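Local coordinates for aromatic-L-amino-acid decarboxylase (Catharanthus roseus, PDB 6EEW), which catalyses the pyridoxal 5'-phosphate-dependent decarboxylation of L-tryptophan to tryptamine and of 5-hydroxy-L-tryptophan to serotonin, at the interface of chains A and B. Coordinates in Å, arbitrary orientation; residue numbers count along the deposited sequence, not the author numbering. Chains: chain A/B, Aromatic-L-amino-acid decarboxylase.

Contact 1: the interface of chains A and B. Residues chain A 114-115, 117-118; chain B 38, 110, 324.
In the homodimer of this group II, pyridoxal-phosphate-dependent decarboxylase, the C-terminal half of helix 107-119 of chain A, with A:Met114, A:Thr117 and A:Ala118, packs against the same helix of chain B through B:Phe110, flanked by B:Ile38 of helix 24-44 and B:Tyr324 of the loop after the cofactor lysine, Lys319. The phenyl ring of B:Phe110 points its rim at the helix backbone: CE1 lies 3.5 Å from the carbonyl O of A:Met114, which sits at the ring edge in its plane. CG of B:Phe110 is anti to its own backbone N (chi1 -167°), which carries the ring across to the facing helix. On one flank of the ring A:Ala118 CB meets the branch methyl CG2 of B:Ile38 at 3.4 Å, a tight carbon contact. The other methyl of that isoleucine, CD1, also touches A:Ala118 CB and reaches A:Met114 CB at 4.0 Å. On the opposite flank the methyl CG2 of A:Thr117 stands over one face of the B:Tyr324 phenol, 3.8 Å from the ring centroid and displaced toward the rim, a CH-pi contact. A chi1 of -62° sets OG1 beside the threonine's own backbone N and leaves CG2 anti to that N, facing chain B. B:Tyr324 CD2 also comes within 3.2 Å of the carbonyl O of A:Thr117, and A:Thr117 CG2 touches B:Phe110 CD1 at 3.9 Å.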
ATOM      1  N   MET A 114      -0.164  15.358   4.457  1.00 46.03           N
ATOM      2  CA  MET A 114      -0.828  15.777   5.685  1.00 47.12           C
ATOM      3  C   MET A 114      -2.334  15.807   5.504  1.00 47.25           C
ATOM      4  O   MET A 114      -3.081  15.245   6.312  1.00 49.15           O
ATOM      5  CB  MET A 114      -0.329  17.147   6.119  1.00 50.02           C
ATOM      6  CG  MET A 114       1.101  17.177   6.602  1.00 60.17           C
ATOM      7  SD  MET A 114       1.562  18.859   7.068  1.00 66.52           S
ATOM      8  CE  MET A 114       0.511  19.125   8.498  1.00 56.08           C
ATOM      9  N   LEU A 115      -2.796  16.503   4.466  1.00 44.05           N
ATOM     10  CA  LEU A 115      -4.229  16.668   4.262  1.00 43.16           C
ATOM     11  C   LEU A 115      -4.895  15.345   3.920  1.00 45.62           C
ATOM     12  O   LEU A 115      -5.955  15.018   4.470  1.00 55.39           O
ATOM     13  CB  LEU A 115      -4.468  17.704   3.171  1.00 40.27           C
ATOM     14  CG  LEU A 115      -5.870  18.161   2.779  1.00 46.21           C
ATOM     15  CD1 LEU A 115      -6.654  18.632   3.986  1.00 39.41           C
ATOM     16  CD2 LEU A 115      -5.771  19.252   1.716  1.00 53.72           C
ATOM     17  N   THR A 117      -4.037  12.424   4.770  1.00 33.81           N
ATOM     18  CA  THR A 117      -4.117  11.628   5.978  1.00 42.83           C
ATOM     19  C   THR A 117      -5.187  12.166   6.920  1.00 44.06           C
ATOM     20  O   THR A 117      -6.079  11.427   7.344  1.00 48.93           O
ATOM     21  CB  THR A 117      -2.755  11.606   6.653  1.00 45.00           C
ATOM     22  OG1 THR A 117      -1.814  10.978   5.771  1.00 46.32           O
ATOM     23  CG2 THR A 117      -2.846  10.828   7.956  1.00 40.69           C
ATOM     24  N   ALA A 118      -5.155  13.465   7.201  1.00 48.33           N
ATOM     25  CA  ALA A 118      -6.117  14.051   8.125  1.00 48.62           C
ATOM     26  C   ALA A 118      -7.548  13.758   7.695  1.00 48.64           C
ATOM     27  O   ALA A 118      -8.404  13.463   8.535  1.00 47.35           O
ATOM     28  CB  ALA A 118      -5.884  15.556   8.233  1.00 55.55           C
TER
ATOM     29  N   ILE B  38      -6.094  21.910   8.869  1.00 52.65           N
ATOM     30  CA  ILE B  38      -6.589  20.610   9.305  1.00 53.38           C
ATOM     31  C   ILE B  38      -7.309  20.714  10.646  1.00 52.46           C
ATOM     32  O   ILE B  38      -8.354  20.080  10.858  1.00 45.64           O
ATOM     33  CB  ILE B  38      -5.419  19.618   9.388  1.00 50.46           C
ATOM     34  CG1 ILE B  38      -4.856  19.346   7.990  1.00 42.06           C
ATOM     35  CG2 ILE B  38      -5.864  18.367  10.115  1.00 52.49           C
ATOM     36  CD1 ILE B  38      -3.622  18.450   7.994  1.00 41.15           C
ATOM     37  N   PHE B 110      -1.180  10.826  14.049  1.00 45.14           N
ATOM     38  CA  PHE B 110      -0.895  11.819  13.025  1.00 48.30           C
ATOM     39  C   PHE B 110       0.545  12.302  13.109  1.00 54.24           C
ATOM     40  O   PHE B 110       1.186  12.530  12.074  1.00 56.90           O
ATOM     41  CB  PHE B 110      -1.864  13.002  13.108  1.00 45.06           C
ATOM     42  CG  PHE B 110      -1.806  13.894  11.893  1.00 47.90           C
ATOM     43  CD1 PHE B 110      -2.407  13.502  10.705  1.00 51.47           C
ATOM     44  CD2 PHE B 110      -1.121  15.101  11.924  1.00 44.32           C
ATOM     45  CE1 PHE B 110      -2.334  14.301   9.574  1.00 48.39           C
ATOM     46  CE2 PHE B 110      -1.047  15.913  10.795  1.00 48.33           C
ATOM     47  CZ  PHE B 110      -1.652  15.513   9.619  1.00 49.49           C
ATOM     48  N   TYR B 324      -4.026   5.948  11.461  1.00 49.42           N
ATOM     49  CA  TYR B 324      -4.642   6.301  10.200  1.00 42.12           C
ATOM     50  C   TYR B 324      -4.443   5.163   9.202  1.00 39.43           C
ATOM     51  O   TYR B 324      -3.668   4.229   9.434  1.00 43.74           O
ATOM     52  CB  TYR B 324      -4.046   7.593   9.658  1.00 44.26           C
ATOM     53  CG  TYR B 324      -4.436   8.825  10.426  1.00 35.84           C
ATOM     54  CD1 TYR B 324      -3.822   9.145  11.616  1.00 37.10           C
ATOM     55  CD2 TYR B 324      -5.429   9.668   9.949  1.00 31.16           C
ATOM     56  CE1 TYR B 324      -4.179  10.284  12.310  1.00 33.63           C
ATOM     57  CE2 TYR B 324      -5.794  10.800  10.635  1.00 30.32           C
ATOM     58  CZ  TYR B 324      -5.170  11.109  11.811  1.00 38.12           C
ATOM     59  OH  TYR B 324      -5.550  12.254  12.490  1.00 36.84           O
TER

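Contact 2: the interface of chains A and B. Residues chain A 142, 146, 382, 387; chain B 65-68.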
ATOM      1  N   TRP A 142      -4.104  14.192 -16.535  1.00 43.77           N
ATOM      2  CA  TRP A 142      -3.083  15.242 -16.580  1.00 40.86           C
ATOM      3  C   TRP A 142      -1.713  14.656 -16.838  1.00 41.72           C
ATOM      4  O   TRP A 142      -0.997  15.061 -17.762  1.00 44.59           O
ATOM      5  CB  TRP A 142      -3.028  15.998 -15.254  1.00 31.45           C
ATOM      6  CG  TRP A 142      -4.014  17.067 -15.113  1.00 33.89           C
ATOM      7  CD1 TRP A 142      -5.152  17.221 -15.824  1.00 31.06           C
ATOM      8  CD2 TRP A 142      -3.966  18.139 -14.175  1.00 29.75           C
ATOM      9  NE1 TRP A 142      -5.834  18.341 -15.393  1.00 32.89           N
ATOM     10  CE2 TRP A 142      -5.118  18.926 -14.382  1.00 35.13           C
ATOM     11  CE3 TRP A 142      -3.052  18.522 -13.190  1.00 32.98           C
ATOM     12  CZ2 TRP A 142      -5.384  20.075 -13.641  1.00 32.15           C
ATOM     13  CZ3 TRP A 142      -3.313  19.665 -12.447  1.00 34.36           C
ATOM     14  CH2 TRP A 142      -4.470  20.433 -12.680  1.00 33.10           C
ATOM     15  N   ILE A 146       1.003  15.026 -19.946  1.00 49.29           N
ATOM     16  CA  ILE A 146       2.377  15.508 -19.842  1.00 47.26           C
ATOM     17  C   ILE A 146       3.316  14.478 -20.452  1.00 52.82           C
ATOM     18  O   ILE A 146       4.231  14.815 -21.209  1.00 50.60           O
ATOM     19  CB  ILE A 146       2.745  15.822 -18.379  1.00 43.61           C
ATOM     20  CG1 ILE A 146       1.938  17.011 -17.852  1.00 41.32           C
ATOM     21  CG2 ILE A 146       4.206  16.178 -18.252  1.00 43.37           C
ATOM     22  CD1 ILE A 146       1.771  16.973 -16.343  1.00 38.02           C
ATOM     23  N   LEU A 382       1.683  18.985  -9.161  1.00 46.58           N
ATOM     24  CA  LEU A 382       1.491  19.553 -10.486  1.00 45.31           C
ATOM     25  C   LEU A 382       1.084  21.020 -10.400  1.00 48.46           C
ATOM     26  O   LEU A 382       1.699  21.888 -11.037  1.00 50.84           O
ATOM     27  CB  LEU A 382       0.465  18.722 -11.245  1.00 38.27           C
ATOM     28  CG  LEU A 382       1.069  17.325 -11.357  1.00 39.04           C
ATOM     29  CD1 LEU A 382       0.025  16.328 -11.811  1.00 31.71           C
ATOM     30  CD2 LEU A 382       2.235  17.360 -12.328  1.00 30.19           C
ATOM     31  N   VAL A 387       4.508  22.209 -15.093  1.00 51.70           N
ATOM     32  CA  VAL A 387       5.267  21.322 -15.969  1.00 47.60           C
ATOM     33  C   VAL A 387       6.671  21.855 -16.218  1.00 44.31           C
ATOM     34  O   VAL A 387       7.646  21.088 -16.211  1.00 40.95           O
ATOM     35  CB  VAL A 387       4.504  21.125 -17.286  1.00 47.79           C
ATOM     36  CG1 VAL A 387       5.284  20.215 -18.207  1.00 43.18           C
ATOM     37  CG2 VAL A 387       3.130  20.543 -16.974  1.00 50.37           C
TER
ATOM     38  N   GLU B  65      -8.553  20.701 -17.905  1.00 58.74           N
ATOM     39  CA  GLU B  65      -8.266  19.408 -18.509  1.00 60.85           C
ATOM     40  C   GLU B  65      -6.777  19.101 -18.608  1.00 56.09           C
ATOM     41  O   GLU B  65      -6.414  17.934 -18.828  1.00 57.58           O
ATOM     42  CB  GLU B  65      -8.917  19.330 -19.887  1.00 69.18           C
ATOM     43  CG  GLU B  65     -10.437  19.223 -19.822  1.00 81.35           C
ATOM     44  CD  GLU B  65     -11.095  19.254 -21.189  1.00 94.59           C
ATOM     45  OE1 GLU B  65     -10.365  19.342 -22.204  1.00100.15           O
ATOM     46  OE2 GLU B  65     -12.346  19.201 -21.246  1.00 97.21           O
ATOM     47  N   THR B  66      -5.895  20.086 -18.466  1.00 48.26           N
ATOM     48  CA  THR B  66      -4.477  19.766 -18.496  1.00 53.18           C
ATOM     49  C   THR B  66      -3.780  20.465 -17.346  1.00 45.39           C
ATOM     50  O   THR B  66      -4.229  21.505 -16.865  1.00 43.46           O
ATOM     51  CB  THR B  66      -3.796  20.143 -19.833  1.00 57.25           C
ATOM     52  OG1 THR B  66      -3.593  21.555 -19.917  1.00 58.66           O
ATOM     53  CG2 THR B  66      -4.645  19.688 -20.996  1.00 54.55           C
ATOM     54  N   ALA B  67      -2.643  19.897 -16.951  1.00 46.24           N
ATOM     55  CA  ALA B  67      -1.856  20.477 -15.877  1.00 49.09           C
ATOM     56  C   ALA B  67      -1.256  21.812 -16.308  1.00 53.84           C
ATOM     57  O   ALA B  67      -0.984  22.038 -17.495  1.00 57.75           O
ATOM     58  CB  ALA B  67      -0.741  19.524 -15.445  1.00 47.80           C
ATOM     59  N   PRO B  68      -1.034  22.714 -15.365  1.00 52.17           N
ATOM     60  CA  PRO B  68      -0.534  24.039 -15.732  1.00 47.12           C
ATOM     61  C   PRO B  68       0.946  24.014 -16.077  1.00 51.79           C
ATOM     62  O   PRO B  68       1.758  23.378 -15.398  1.00 50.37           O
ATOM     63  CB  PRO B  68      -0.801  24.878 -14.478  1.00 47.55           C
ATOM     64  CG  PRO B  68      -0.798  23.901 -13.362  1.00 45.21           C
ATOM     65  CD  PRO B  68      -1.385  22.620 -13.936  1.00 45.00           C
TER
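The indole of A:Trp142, on helix 130-146 of this group II decarboxylase, lies flat beneath an extended loop of the other subunit, B:Thr66 to B:Pro68, in the dimer interface. The loop backbone runs across one indole face from the pyrrole side to the benzene side. The peptide group of B:Thr66, through its carbonyl carbon, lies over the five-membered ring, 3.6 Å from its centroid. B:Ala67 CA makes a CH-pi contact over the six-membered ring, 3.6 Å from its centroid, and the amide N of B:Ala67 lies above the same face. CG of the tryptophan is anti to its carbonyl carbon (chi1 -83°), and a chi2 of 19° turns the broad face to the loop. The B:Ala67 methyl lies over the same face, at the CE3 rim, with CB 3.4 Å from A:Trp142 CE3. It also meets the end of the A:Ile146 side chain, CD1, at 3.7 Å, so the alanine is clasped between two residues one helix turn apart. B:Pro68 stands across the indole at about a right angle, its CD reaching the CZ3 rim of A:Trp142 from that same face at 3.8 Å. Further along, its carbonyl O accepts a nearly straight hydrogen bond of 3.0 Å from the backbone N of A:Val387 (162° at H), approached in the carbonyl plane. The CG2 methyl of A:Val387 rests 3.5 Å from that B:Pro68 O, flanking the bond.

Contact 3: the interface of chains A and B. Residues chain A 135, 138, 142, 379; chain B 63-64, 66, 68.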
ATOM      1  N   LEU A 135     -10.836  13.255  -8.595  1.00 46.18           N
ATOM      2  CA  LEU A 135      -9.547  13.915  -8.710  1.00 46.33           C
ATOM      3  C   LEU A 135      -8.477  12.927  -9.129  1.00 51.28           C
ATOM      4  O   LEU A 135      -7.536  13.304  -9.825  1.00 46.10           O
ATOM      5  CB  LEU A 135      -9.154  14.584  -7.389  1.00 37.07           C
ATOM      6  CG  LEU A 135      -7.807  15.330  -7.454  1.00 45.04           C
ATOM      7  CD1 LEU A 135      -7.877  16.560  -8.382  1.00 51.37           C
ATOM      8  CD2 LEU A 135      -7.313  15.752  -6.079  1.00 44.94           C
ATOM      9  N   ILE A 138      -8.771  12.642 -12.881  1.00 44.46           N
ATOM     10  CA  ILE A 138      -8.283  13.860 -13.529  1.00 43.52           C
ATOM     11  C   ILE A 138      -6.758  13.917 -13.486  1.00 45.33           C
ATOM     12  O   ILE A 138      -6.104  14.257 -14.481  1.00 44.88           O
ATOM     13  CB  ILE A 138      -8.902  15.105 -12.875  1.00 42.67           C
ATOM     14  CG1 ILE A 138     -10.412  15.144 -13.093  1.00 43.47           C
ATOM     15  CG2 ILE A 138      -8.314  16.330 -13.467  1.00 35.63           C
ATOM     16  CD1 ILE A 138     -11.104  16.164 -12.205  1.00 44.93           C
ATOM     17  N   TRP A 142      -4.104  14.192 -16.535  1.00 43.77           N
ATOM     18  CA  TRP A 142      -3.083  15.242 -16.580  1.00 40.86           C
ATOM     19  C   TRP A 142      -1.713  14.656 -16.838  1.00 41.72           C
ATOM     20  O   TRP A 142      -0.997  15.061 -17.762  1.00 44.59           O
ATOM     21  CB  TRP A 142      -3.028  15.998 -15.254  1.00 31.45           C
ATOM     22  CG  TRP A 142      -4.014  17.067 -15.113  1.00 33.89           C
ATOM     23  CD1 TRP A 142      -5.152  17.221 -15.824  1.00 31.06           C
ATOM     24  CD2 TRP A 142      -3.966  18.139 -14.175  1.00 29.75           C
ATOM     25  NE1 TRP A 142      -5.834  18.341 -15.393  1.00 32.89           N
ATOM     26  CE2 TRP A 142      -5.118  18.926 -14.382  1.00 35.13           C
ATOM     27  CE3 TRP A 142      -3.052  18.522 -13.190  1.00 32.98           C
ATOM     28  CZ2 TRP A 142      -5.384  20.075 -13.641  1.00 32.15           C
ATOM     29  CZ3 TRP A 142      -3.313  19.665 -12.447  1.00 34.36           C
ATOM     30  CH2 TRP A 142      -4.470  20.433 -12.680  1.00 33.10           C
ATOM     31  N   TRP A 379      -1.822  16.047  -7.376  1.00 47.07           N
ATOM     32  CA  TRP A 379      -2.469  17.277  -7.815  1.00 46.44           C
ATOM     33  C   TRP A 379      -1.742  18.497  -7.275  1.00 52.10           C
ATOM     34  O   TRP A 379      -1.469  19.448  -8.016  1.00 52.05           O
ATOM     35  CB  TRP A 379      -3.924  17.274  -7.364  1.00 41.24           C
ATOM     36  CG  TRP A 379      -4.777  18.383  -7.893  1.00 40.27           C
ATOM     37  CD1 TRP A 379      -4.937  18.750  -9.196  1.00 42.39           C
ATOM     38  CD2 TRP A 379      -5.647  19.233  -7.126  1.00 36.60           C
ATOM     39  NE1 TRP A 379      -5.833  19.800  -9.286  1.00 43.34           N
ATOM     40  CE2 TRP A 379      -6.285  20.107  -8.029  1.00 43.05           C
ATOM     41  CE3 TRP A 379      -5.937  19.347  -5.759  1.00 35.02           C
ATOM     42  CZ2 TRP A 379      -7.199  21.071  -7.611  1.00 46.93           C
ATOM     43  CZ3 TRP A 379      -6.843  20.305  -5.345  1.00 38.86           C
ATOM     44  CH2 TRP A 379      -7.462  21.156  -6.267  1.00 47.81           C
TER
ATOM     45  N   ILE B  63     -12.147  21.516 -12.794  1.00 55.61           N
ATOM     46  CA  ILE B  63     -10.692  21.493 -12.865  1.00 53.90           C
ATOM     47  C   ILE B  63     -10.294  21.531 -14.333  1.00 54.10           C
ATOM     48  O   ILE B  63     -10.926  20.854 -15.161  1.00 55.23           O
ATOM     49  CB  ILE B  63     -10.117  20.243 -12.186  1.00 50.57           C
ATOM     50  CG1 ILE B  63     -10.498  20.200 -10.706  1.00 51.31           C
ATOM     51  CG2 ILE B  63      -8.608  20.179 -12.369  1.00 40.06           C
ATOM     52  CD1 ILE B  63      -9.792  19.116  -9.964  1.00 45.94           C
ATOM     53  N   PRO B  64      -9.256  22.284 -14.704  1.00 48.66           N
ATOM     54  CA  PRO B  64      -8.822  22.290 -16.111  1.00 46.58           C
ATOM     55  C   PRO B  64      -8.436  20.895 -16.592  1.00 50.00           C
ATOM     56  O   PRO B  64      -8.066  20.011 -15.812  1.00 52.96           O
ATOM     57  CB  PRO B  64      -7.621  23.246 -16.107  1.00 39.48           C
ATOM     58  CG  PRO B  64      -7.902  24.172 -14.934  1.00 42.27           C
ATOM     59  CD  PRO B  64      -8.536  23.284 -13.890  1.00 41.46           C
ATOM     60  N   THR B  66      -5.895  20.086 -18.466  1.00 48.26           N
ATOM     61  CA  THR B  66      -4.477  19.766 -18.496  1.00 53.18           C
ATOM     62  C   THR B  66      -3.780  20.465 -17.346  1.00 45.39           C
ATOM     63  O   THR B  66      -4.229  21.505 -16.865  1.00 43.46           O
ATOM     64  CB  THR B  66      -3.796  20.143 -19.833  1.00 57.25           C
ATOM     65  OG1 THR B  66      -3.593  21.555 -19.917  1.00 58.66           O
ATOM     66  CG2 THR B  66      -4.645  19.688 -20.996  1.00 54.55           C
ATOM     67  N   PRO B  68      -1.034  22.714 -15.365  1.00 52.17           N
ATOM     68  CA  PRO B  68      -0.534  24.039 -15.732  1.00 47.12           C
ATOM     69  C   PRO B  68       0.946  24.014 -16.077  1.00 51.79           C
ATOM     70  O   PRO B  68       1.758  23.378 -15.398  1.00 50.37           O
ATOM     71  CB  PRO B  68      -0.801  24.878 -14.478  1.00 47.55           C
ATOM     72  CG  PRO B  68      -0.798  23.901 -13.362  1.00 45.21           C
ATOM     73  CD  PRO B  68      -1.385  22.620 -13.936  1.00 45.00           C
TER
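B:Ile63 reaches into a groove of chain A between A:Trp142, A:Ile138, A:Leu135 and A:Trp379, and its side chain makes the densely packed part of the contact. Its branch methyl CG2 lies 3.5 Å from CZ2 of A:Trp142 and comes at that edge from the face opposite the B:Thr66 to B:Pro68 backbone, so that the loop reaches the indole from both sides. The longer arm, carried inward with CG1 anti to the carbonyl carbon (chi1 -61°) and stretched out beyond it, ends in CD1. This methyl meets A:Leu135 CD1 at 3.6 Å and A:Ile138 CD1 at 3.9 Å. A:Trp379 closes the groove less tightly, its CZ2 4.0 Å from B:Ile63 CD1; A:Leu135 CD1 lies over one face of the A:Trp379 indole, offset toward the rim, and may steady it. The next residue brings the polar link: the indole N-H of A:Trp142 donates to the carbonyl O of B:Pro64 at 2.8 Å. The acceptor lies in the indole plane, at the ring edge, the donor is tilted 34° from the carbonyl plane, and the bond is moderately bent (149° at H). This bond should fix the ring's position under the loop. On the looser side B:Thr66 packs by its backbone, while its side chain as a whole turns away from the indole. In the fold, the loop after 3-10 helix 58-61 of one subunit fills the groove between helices 130-146 and 375-409 of the other.

Contacts 2 and 3 are overlapping parts of one loop-in-groove interaction: their C-alpha centres are about 6 Å apart, and they share A:Trp142, B:Thr66 and B:Pro68. Helices 130-146 and 375-409 of chain A serve both, and one loop of chain B, residues 63-68, supplies both. Contact 1 is separate, its C-alpha centre about 25 Å from that of contact 2 and 22 Å from that of contact 3, and brings helix 107-119 of both subunits together. The two-fold symmetry repeats each contact with the chains exchanged, so each subunit both lends its loop and offers its groove, and helix packing and loop insertion both contribute to the homodimer interface.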